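Local structure of ATP-dependent RNA helicase HrpB (Escherichia coli, 6EUD) at residues 246-251 and 258-263; 501-506 and 594-599; 570-575 and 587-592. The protein hydrolyses ATP to ADP and phosphate as a bacterial DExH-box NTPase of the DEAH/RHA helicase group, and binds single-stranded RNA. All coordinates share one frame; numbering follows the deposited sequence.

Contact 1: 246-251 and 258-263; sequences CPLYGA and RKAILP
Cys246 and Ala260 form the closest backbone approach, their CA atoms 5.1 Å apart where the end of strand 243-248 passes the last turn of helix 256-261; no hydrogen bond links the two segments. Such nearness suits small residues. The methyl of Ala260 points at the strand and lies 3.7 Å from Cys246 CB, a methyl small enough to let helix and strand backbones approach this closely. The same methyl also faces the strand backbone, Ala260 CB standing 3.9 Å from Pro247 O. Leu248, the next residue after Cys246 to point toward the helix, keeps CG anti to its backbone N (chi1 -170°), and its CD1 branch reaches to 3.9 Å from Ala260 CB. This is the packing of a beta-alpha-beta unit: strand 243-248, helix 256-261 and strand 269-274 follow one another in the second RecA-like domain of the helicase core, with the two strands parallel. Ala260 also touches Val272 of the second strand, while Lys270 NZ hydrogen-bonds to Ala260 O and Leu262 O at the helix end. Pro247 points its CB away from the helix and packs on Ile228 of helix 225-236. In Lys259 the bend at chi3 (62°) places CE 4.0 Å from Cys246 SG, so CG and CE of Lys259 lie beside the sulphur, which is weakly polar and at ease near methylenes. Leu248 lies about 11 Å, side chain to side chain, from Thr32 of the predicted ATP-binding loop.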
loop_
_atom_site.group_PDB
_atom_site.type_symbol
_atom_site.label_atom_id
_atom_site.label_comp_id
_atom_site.label_asym_id
_atom_site.label_seq_id
_atom_site.Cartn_x
_atom_site.Cartn_y
_atom_site.Cartn_z
ATOM N N CYS A 246 35.484 -5.391 -10.189
ATOM C CA CYS A 246 34.665 -6.599 -10.206
ATOM C C CYS A 246 33.207 -6.316 -9.953
ATOM O O CYS A 246 32.779 -6.310 -8.804
ATOM C CB CYS A 246 35.148 -7.590 -9.146
ATOM S SG CYS A 246 36.905 -7.896 -9.193
ATOM N N PRO A 247 32.430 -6.096 -11.021
ATOM C CA PRO A 247 30.971 -5.979 -10.882
ATOM C C PRO A 247 30.366 -7.266 -10.342
ATOM O O PRO A 247 30.954 -8.319 -10.482
ATOM C CB PRO A 247 30.496 -5.706 -12.312
ATOM C CG PRO A 247 31.628 -6.188 -13.179
ATOM C CD PRO A 247 32.872 -5.911 -12.412
ATOM N N LEU A 248 29.205 -7.171 -9.718
ATOM C CA LEU A 248 28.556 -8.336 -9.147
ATOM C C LEU A 248 27.045 -8.199 -9.224
ATOM O O LEU A 248 26.411 -7.543 -8.386
ATOM C CB LEU A 248 28.991 -8.554 -7.699
ATOM C CG LEU A 248 28.530 -9.887 -7.117
ATOM C CD1 LEU A 248 29.083 -10.992 -7.958
ATOM C CD2 LEU A 248 28.991 -10.049 -5.703
ATOM N N TYR A 249 26.489 -8.807 -10.266
ATOM C CA TYR A 249 25.052 -9.006 -10.379
ATOM C C TYR A 249 24.762 -10.398 -10.935
ATOM O O TYR A 249 25.619 -10.992 -11.595
ATOM C CB TYR A 249 24.412 -7.926 -11.251
ATOM C CG TYR A 249 25.223 -7.449 -12.437
ATOM C CD1 TYR A 249 26.198 -6.475 -12.287
ATOM C CD2 TYR A 249 24.969 -7.921 -13.716
ATOM C CE1 TYR A 249 26.927 -6.009 -13.376
ATOM C CE2 TYR A 249 25.691 -7.454 -14.814
ATOM C CZ TYR A 249 26.666 -6.502 -14.635
ATOM O OH TYR A 249 27.385 -6.034 -15.709
ATOM N N GLY A 250 23.562 -10.909 -10.650
ATOM C CA GLY A 250 23.157 -12.245 -11.063
ATOM C C GLY A 250 23.339 -12.572 -12.539
ATOM O O GLY A 250 23.599 -13.720 -12.902
ATOM N N ALA A 251 23.222 -11.560 -13.393
ATOM C CA ALA A 251 23.285 -11.768 -14.837
ATOM C C ALA A 251 24.713 -11.821 -15.373
ATOM O O ALA A 251 24.938 -11.638 -16.573
ATOM C CB ALA A 251 22.502 -10.672 -15.554
ATOM N N ARG A 258 32.804 -15.209 -9.333
ATOM C CA ARG A 258 33.834 -15.808 -8.489
ATOM C C ARG A 258 34.991 -14.850 -8.291
ATOM O O ARG A 258 35.559 -14.765 -7.204
ATOM C CB ARG A 258 34.344 -17.118 -9.093
ATOM C CG ARG A 258 33.269 -18.175 -9.265
ATOM C CD ARG A 258 32.607 -18.513 -7.932
ATOM N NE ARG A 258 33.545 -19.102 -6.979
ATOM C CZ ARG A 258 33.816 -20.400 -6.908
ATOM N NH1 ARG A 258 33.213 -21.246 -7.733
ATOM N NH2 ARG A 258 34.685 -20.852 -6.013
ATOM N N LYS A 259 35.336 -14.131 -9.354
ATOM C CA LYS A 259 36.389 -13.125 -9.292
ATOM C C LYS A 259 36.043 -12.023 -8.279
ATOM O O LYS A 259 36.907 -11.543 -7.543
ATOM C CB LYS A 259 36.616 -12.519 -10.668
ATOM C CG LYS A 259 37.792 -11.585 -10.730
ATOM C CD LYS A 259 37.931 -10.982 -12.111
ATOM C CE LYS A 259 36.715 -10.164 -12.470
ATOM N NZ LYS A 259 36.921 -9.509 -13.784
ATOM N N ALA A 260 34.771 -11.642 -8.246
ATOM C CA ALA A 260 34.279 -10.703 -7.250
ATOM C C ALA A 260 34.225 -11.291 -5.827
ATOM O O ALA A 260 34.519 -10.587 -4.874
ATOM C CB ALA A 260 32.907 -10.183 -7.649
ATOM N N ILE A 261 33.860 -12.562 -5.666
ATOM C CA ILE A 261 33.687 -13.103 -4.312
ATOM C C ILE A 261 35.015 -13.509 -3.708
ATOM O O ILE A 261 35.245 -13.297 -2.517
ATOM C CB ILE A 261 32.724 -14.317 -4.274
ATOM C CG1 ILE A 261 31.290 -13.860 -4.564
ATOM C CG2 ILE A 261 32.781 -15.026 -2.913
ATOM C CD1 ILE A 261 30.240 -14.933 -4.361
ATOM N N LEU A 262 35.888 -14.077 -4.537
ATOM C CA LEU A 262 37.190 -14.554 -4.086
ATOM C C LEU A 262 38.179 -13.417 -3.858
ATOM O O LEU A 262 38.113 -12.389 -4.532
ATOM C CB LEU A 262 37.770 -15.548 -5.091
ATOM C CG LEU A 262 37.006 -16.867 -5.187
ATOM C CD1 LEU A 262 37.721 -17.840 -6.126
ATOM C CD2 LEU A 262 36.813 -17.472 -3.795
ATOM N N PRO A 263 39.104 -13.601 -2.903
ATOM C CA PRO A 263 40.119 -12.584 -2.633
ATOM C C PRO A 263 40.866 -12.159 -3.891
ATOM O O PRO A 263 41.087 -12.976 -4.779
ATOM C CB PRO A 263 41.058 -13.281 -1.647
ATOM C CG PRO A 263 40.178 -14.257 -0.939
ATOM C CD PRO A 263 39.219 -14.750 -1.986
#

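Contact 2: 501-506 and 594-599; sequences DRIARR and GQLTVK. With EDO (1,2-ethanediol), chain C.
Leu596 holds CG anti to its own carbonyl carbon (chi1 -66°), on a CB that points toward strand 503-506, and Arg505 sends CG anti to its backbone N (chi1 175°), starting a chain that runs extended as far as NE. The tip of Leu596 meets the root of Arg505: Leu596 CD1 lies 3.9 Å from Arg505 CB, with CD2 a little farther off. CD1 also comes 3.5 Å from Ile503 O and 4.3 Å from Ile503 CG2, so a single methyl fits between two side chains that leave the strand on the same side. A branched apolar residue suits this buried place, whereas Arg505 offers methylenes near its backbone and charge at its tip. That tip passes across Thr597, whose O lies over one guanidinium face, offset toward the rim and 4.0 Å from Arg505 NH1; the salt-bridge partner of NH1 is Glu533. Just before the strand, Asp501 OD2 accepts a hydrogen bond of 2.9 Å from O2 of a 1,2-ethanediol, probably left from crystallisation, and forms a salt bridge with Arg422. An alanine at Asp501 would probably leave Arg422 without this carboxylate mate and the diol hydroxyl without its acceptor. The strand axes stand 8.7 Å apart at 69°, too far and too steep for pairing in one sheet. The contact joins the edge strand 596-602 of the three-stranded antiparallel connector sheet to strand 503-506 of a separate, mixed beta sheet, consistent with the OB-fold of DEAH/RHA helicases.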
loop_
_atom_site.group_PDB
_atom_site.type_symbol
_atom_site.label_atom_id
_atom_site.label_comp_id
_atom_site.label_asym_id
_atom_site.label_seq_id
_atom_site.Cartn_x
_atom_site.Cartn_y
_atom_site.Cartn_z
ATOM N N ASP A 501 -9.273 -0.959 -16.485
ATOM C CA ASP A 501 -8.725 0.309 -16.018
ATOM C C ASP A 501 -7.481 0.726 -16.807
ATOM O O ASP A 501 -6.986 1.850 -16.646
ATOM C CB ASP A 501 -8.370 0.208 -14.534
ATOM C CG ASP A 501 -7.471 -0.983 -14.236
ATOM O OD1 ASP A 501 -7.616 -2.014 -14.916
ATOM O OD2 ASP A 501 -6.620 -0.916 -13.331
ATOM N N ARG A 502 -6.958 -0.180 -17.637
ATOM C CA ARG A 502 -5.759 0.138 -18.406
ATOM C C ARG A 502 -6.038 0.213 -19.899
ATOM O O ARG A 502 -5.114 0.197 -20.699
ATOM C CB ARG A 502 -4.661 -0.876 -18.121
ATOM C CG ARG A 502 -4.295 -0.900 -16.667
ATOM C CD ARG A 502 -3.209 -1.897 -16.376
ATOM N NE ARG A 502 -2.944 -1.948 -14.944
ATOM C CZ ARG A 502 -2.154 -2.847 -14.377
ATOM N NH1 ARG A 502 -1.565 -3.783 -15.117
ATOM N NH2 ARG A 502 -1.961 -2.817 -13.072
ATOM N N ILE A 503 -7.314 0.285 -20.263
ATOM C CA ILE A 503 -7.719 0.703 -21.601
ATOM C C ILE A 503 -7.219 2.118 -21.868
ATOM O O ILE A 503 -7.412 3.013 -21.046
ATOM C CB ILE A 503 -9.228 0.669 -21.749
ATOM C CG1 ILE A 503 -9.710 -0.786 -21.733
ATOM C CG2 ILE A 503 -9.647 1.416 -23.004
ATOM C CD1 ILE A 503 -11.220 -0.944 -21.670
ATOM N N ALA A 504 -6.564 2.326 -23.003
ATOM C CA ALA A 504 -5.917 3.610 -23.266
ATOM C C ALA A 504 -6.462 4.313 -24.505
ATOM O O ALA A 504 -6.639 3.700 -25.562
ATOM C CB ALA A 504 -4.446 3.411 -23.401
ATOM N N ARG A 505 -6.738 5.606 -24.370
ATOM C CA ARG A 505 -7.177 6.406 -25.508
ATOM C C ARG A 505 -6.158 7.500 -25.788
ATOM O O ARG A 505 -5.556 8.067 -24.862
ATOM C CB ARG A 505 -8.552 7.006 -25.259
ATOM C CG ARG A 505 -9.017 7.943 -26.357
ATOM C CD ARG A 505 -10.193 8.779 -25.898
ATOM N NE ARG A 505 -10.443 9.882 -26.816
ATOM C CZ ARG A 505 -11.313 9.844 -27.818
ATOM N NH1 ARG A 505 -12.047 8.759 -28.027
ATOM N NH2 ARG A 505 -11.459 10.902 -28.599
ATOM N N ARG A 506 -5.936 7.763 -27.074
ATOM C CA ARG A 506 -4.989 8.792 -27.484
ATOM C C ARG A 506 -5.550 10.154 -27.109
ATOM O O ARG A 506 -6.749 10.411 -27.261
ATOM C CB ARG A 506 -4.700 8.719 -28.989
ATOM C CG ARG A 506 -3.509 9.578 -29.420
ATOM C CD ARG A 506 -3.262 9.538 -30.927
ATOM N NE ARG A 506 -4.235 10.332 -31.668
ATOM C CZ ARG A 506 -4.089 11.626 -31.951
ATOM N NH1 ARG A 506 -3.007 12.286 -31.552
ATOM N NH2 ARG A 506 -5.032 12.262 -32.634
ATOM N N GLY A 594 -14.582 4.304 -17.819
ATOM C CA GLY A 594 -13.846 4.850 -16.693
ATOM C C GLY A 594 -13.818 6.364 -16.782
ATOM O O GLY A 594 -14.866 6.989 -16.896
ATOM N N GLN A 595 -12.622 6.945 -16.770
ATOM C CA GLN A 595 -12.445 8.394 -16.855
ATOM C C GLN A 595 -12.335 8.900 -18.291
ATOM O O GLN A 595 -12.120 10.088 -18.515
ATOM C CB GLN A 595 -11.195 8.810 -16.077
ATOM C CG GLN A 595 -11.229 8.402 -14.624
ATOM C CD GLN A 595 -12.446 8.954 -13.927
ATOM O OE1 GLN A 595 -12.606 10.166 -13.832
ATOM N NE2 GLN A 595 -13.334 8.071 -13.466
ATOM N N LEU A 596 -12.476 7.989 -19.255
ATOM C CA LEU A 596 -12.291 8.293 -20.682
ATOM C C LEU A 596 -13.609 8.607 -21.346
ATOM O O LEU A 596 -14.477 7.743 -21.439
ATOM C CB LEU A 596 -11.630 7.121 -21.425
ATOM C CG LEU A 596 -10.199 6.773 -21.034
ATOM C CD1 LEU A 596 -9.707 5.555 -21.812
ATOM C CD2 LEU A 596 -9.315 7.989 -21.279
ATOM N N THR A 597 -13.768 9.837 -21.812
ATOM C CA THR A 597 -14.996 10.192 -22.499
ATOM C C THR A 597 -14.984 9.558 -23.885
ATOM O O THR A 597 -14.052 9.756 -24.667
ATOM C CB THR A 597 -15.171 11.709 -22.593
ATOM O OG1 THR A 597 -15.258 12.252 -21.269
ATOM C CG2 THR A 597 -16.441 12.045 -23.353
ATOM N N VAL A 598 -16.003 8.760 -24.177
ATOM C CA VAL A 598 -16.041 8.051 -25.453
ATOM C C VAL A 598 -16.927 8.809 -26.428
ATOM O O VAL A 598 -16.638 8.895 -27.628
ATOM C CB VAL A 598 -16.548 6.609 -25.280
ATOM C CG1 VAL A 598 -16.767 5.940 -26.632
ATOM C CG2 VAL A 598 -15.564 5.819 -24.459
ATOM N N LYS A 599 -18.003 9.374 -25.893
ATOM C CA LYS A 599 -18.920 10.150 -26.699
ATOM C C LYS A 599 -19.659 11.158 -25.829
ATOM O O LYS A 599 -19.965 10.886 -24.667
ATOM C CB LYS A 599 -19.907 9.229 -27.420
ATOM C CG LYS A 599 -20.616 9.904 -28.572
ATOM C CD LYS A 599 -21.571 8.967 -29.296
ATOM C CE LYS A 599 -22.788 8.643 -28.448
ATOM N NZ LYS A 599 -23.816 7.911 -29.245
HETATM C C1 EDO C . -9.372 0.013 -10.623
HETATM O O1 EDO C . -8.855 -0.518 -9.429
HETATM C C2 EDO C . -8.614 1.292 -11.009
HETATM O O2 EDO C . -7.216 1.035 -11.250
#

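Contact 3: 570-575 and 587-592; sequences VQQSDT and AWRRLQ
Thr575 and Trp588, Ser573 and Arg590, and Gln571 and Gln592 are the hydrogen-bonded pairs, each joined by two backbone bonds; Thr575 N to Trp588 O, at 3.0 Å, is one of the six. Between them lie the non-hydrogen-bonded pairs Gln572 with Leu591 and Asp574 with Arg589. The strands run at 162° to each other and form a beta hairpin, the first two strands of the three-stranded connector sheet. Charge is matched across one face. Arg589 grips Asp574 side-on, NE to OD1 and NH2 to OD2, both modelled short and both on the syn side, with carboxylate and guanidinium nearly coplanar. Glu610 of helix 608-622 is a second partner of NH2, and Gln572 CD rests 3.5 Å above one guanidinium face. Apolar contact on that face of the sheet comes from Leu591, whose CD2 lies 3.6 Å from Gln572 CG while its CB meets Val570 CG1. On the other face a CH-pi contact forms. Trp588 has CG between its backbone N and carbonyl carbon (chi1 69°), and Thr575 CB sits over the face of the indole, 3.7 Å from the centroid of its six-membered ring. Beta-branched Thr575 supplies a compact group for a flat ring.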
loop_
_atom_site.group_PDB
_atom_site.type_symbol
_atom_site.label_atom_id
_atom_site.label_comp_id
_atom_site.label_asym_id
_atom_site.label_seq_id
_atom_site.Cartn_x
_atom_site.Cartn_y
_atom_site.Cartn_z
ATOM N N VAL A 570 -18.851 0.357 -20.674
ATOM C CA VAL A 570 -19.331 1.716 -20.897
ATOM C C VAL A 570 -20.455 2.068 -19.947
ATOM O O VAL A 570 -21.478 1.382 -19.885
ATOM C CB VAL A 570 -19.814 1.913 -22.351
ATOM C CG1 VAL A 570 -20.411 3.288 -22.534
ATOM C CG2 VAL A 570 -18.659 1.714 -23.296
ATOM N N GLN A 571 -20.252 3.142 -19.199
ATOM C CA GLN A 571 -21.288 3.626 -18.307
ATOM C C GLN A 571 -21.811 4.972 -18.825
ATOM O O GLN A 571 -21.109 5.703 -19.534
ATOM C CB GLN A 571 -20.765 3.720 -16.865
ATOM C CG GLN A 571 -19.445 4.460 -16.692
ATOM C CD GLN A 571 -18.204 3.580 -16.859
ATOM O OE1 GLN A 571 -18.232 2.528 -17.504
ATOM N NE2 GLN A 571 -17.103 4.023 -16.272
ATOM N N GLN A 572 -23.066 5.265 -18.497
ATOM C CA GLN A 572 -23.769 6.437 -19.007
ATOM C C GLN A 572 -23.949 7.475 -17.901
ATOM O O GLN A 572 -24.250 7.132 -16.751
ATOM C CB GLN A 572 -25.123 6.011 -19.559
ATOM C CG GLN A 572 -25.836 6.999 -20.457
ATOM C CD GLN A 572 -27.173 6.447 -20.937
ATOM O OE1 GLN A 572 -27.569 6.657 -22.078
ATOM N NE2 GLN A 572 -27.880 5.744 -20.053
ATOM N N SER A 573 -23.778 8.747 -18.247
ATOM C CA SER A 573 -23.840 9.818 -17.255
ATOM C C SER A 573 -24.371 11.115 -17.855
ATOM O O SER A 573 -23.723 11.727 -18.707
ATOM C CB SER A 573 -22.459 10.056 -16.659
ATOM O OG SER A 573 -22.483 11.085 -15.698
ATOM N N ASP A 574 -25.554 11.528 -17.414
ATOM C CA ASP A 574 -26.183 12.745 -17.920
ATOM C C ASP A 574 -25.903 13.940 -17.007
ATOM O O ASP A 574 -25.714 13.789 -15.796
ATOM C CB ASP A 574 -27.690 12.539 -18.077
ATOM C CG ASP A 574 -28.029 11.355 -18.967
ATOM O OD1 ASP A 574 -27.211 11.021 -19.854
ATOM O OD2 ASP A 574 -29.112 10.757 -18.781
ATOM N N THR A 575 -25.856 15.132 -17.590
ATOM C CA THR A 575 -25.589 16.327 -16.809
ATOM C C THR A 575 -26.460 17.480 -17.254
ATOM O O THR A 575 -26.533 17.794 -18.444
ATOM C CB THR A 575 -24.113 16.759 -16.905
ATOM O OG1 THR A 575 -23.270 15.680 -16.495
ATOM C CG2 THR A 575 -23.842 17.951 -16.003
ATOM N N ALA A 587 -26.770 20.769 -21.299
ATOM C CA ALA A 587 -27.421 19.482 -21.091
ATOM C C ALA A 587 -26.865 18.458 -22.052
ATOM O O ALA A 587 -27.209 18.430 -23.247
ATOM C CB ALA A 587 -28.922 19.607 -21.260
ATOM N N TRP A 588 -25.995 17.608 -21.529
ATOM C CA TRP A 588 -25.374 16.613 -22.376
ATOM C C TRP A 588 -25.459 15.218 -21.757
ATOM O O TRP A 588 -25.664 15.067 -20.545
ATOM C CB TRP A 588 -23.914 17.016 -22.671
ATOM C CG TRP A 588 -22.963 16.965 -21.491
ATOM C CD1 TRP A 588 -22.153 15.920 -21.140
ATOM C CD2 TRP A 588 -22.718 18.001 -20.527
ATOM N NE1 TRP A 588 -21.428 16.235 -20.015
ATOM C CE2 TRP A 588 -21.750 17.506 -19.619
ATOM C CE3 TRP A 588 -23.216 19.293 -20.339
ATOM C CZ2 TRP A 588 -21.280 18.258 -18.539
ATOM C CZ3 TRP A 588 -22.746 20.040 -19.261
ATOM C CH2 TRP A 588 -21.787 19.518 -18.378
ATOM N N ARG A 589 -25.345 14.206 -22.615
ATOM C CA ARG A 589 -25.157 12.818 -22.183
ATOM C C ARG A 589 -23.737 12.371 -22.541
ATOM O O ARG A 589 -23.302 12.548 -23.692
ATOM C CB ARG A 589 -26.197 11.898 -22.830
ATOM C CG ARG A 589 -25.886 10.414 -22.731
ATOM C CD ARG A 589 -27.140 9.599 -22.978
ATOM N NE ARG A 589 -28.052 9.679 -21.839
ATOM C CZ ARG A 589 -29.306 9.233 -21.837
ATOM N NH1 ARG A 589 -29.824 8.678 -22.920
ATOM N NH2 ARG A 589 -30.049 9.356 -20.746
ATOM N N ARG A 590 -23.021 11.824 -21.552
ATOM C CA ARG A 590 -21.662 11.332 -21.754
ATOM C C ARG A 590 -21.577 9.807 -21.594
ATOM O O ARG A 590 -21.939 9.254 -20.547
ATOM C CB ARG A 590 -20.697 12.022 -20.779
ATOM C CG ARG A 590 -19.214 11.776 -21.074
ATOM C CD ARG A 590 -18.308 12.031 -19.868
ATOM N NE ARG A 590 -18.648 13.276 -19.183
ATOM C CZ ARG A 590 -18.163 14.479 -19.495
ATOM N NH1 ARG A 590 -17.300 14.627 -20.496
ATOM N NH2 ARG A 590 -18.546 15.542 -18.799
ATOM N N LEU A 591 -21.119 9.125 -22.639
ATOM C CA LEU A 591 -20.751 7.720 -22.494
ATOM C C LEU A 591 -19.277 7.651 -22.087
ATOM O O LEU A 591 -18.421 8.323 -22.738
ATOM C CB LEU A 591 -21.013 6.959 -23.792
ATOM C CG LEU A 591 -22.493 6.974 -24.199
ATOM C CD1 LEU A 591 -22.777 6.132 -25.451
ATOM C CD2 LEU A 591 -23.314 6.501 -23.025
ATOM N N GLN A 592 -18.940 6.912 -21.018
ATOM C CA GLN A 592 -17.531 7.006 -20.660
ATOM C C GLN A 592 -17.025 5.546 -20.363
ATOM O O GLN A 592 -17.786 4.625 -19.987
ATOM C CB GLN A 592 -17.328 7.927 -19.459
ATOM C CG GLN A 592 -18.061 7.359 -18.224
ATOM C CD GLN A 592 -18.598 8.417 -17.274
ATOM O OE1 GLN A 592 -17.892 8.953 -16.412
ATOM N NE2 GLN A 592 -19.965 8.523 -17.283
#

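How the contacts relate
From the N terminus, contact 1 comes first and closes a six-residue connection within the second RecA-like domain, before either of the others opens. Contact 2 then closes a much longer loop of 87 residues, bringing strand 503-506 and its sheet against the connector region. Contact 3 is nested inside that loop and closes a hairpin, with 11 residues, mostly strand, between its segments. Contacts 2 and 3 touch: strand 584-593 is followed, after a two-residue turn, by strand 596-602, and Leu591 O lies 2.8 Å from Val598 N, probably hydrogen-bonded, at a classic beta bulge. The connector sheet thus serves both. Contact 1 stays remote, its nearest atoms about 42 Å from those of contact 3.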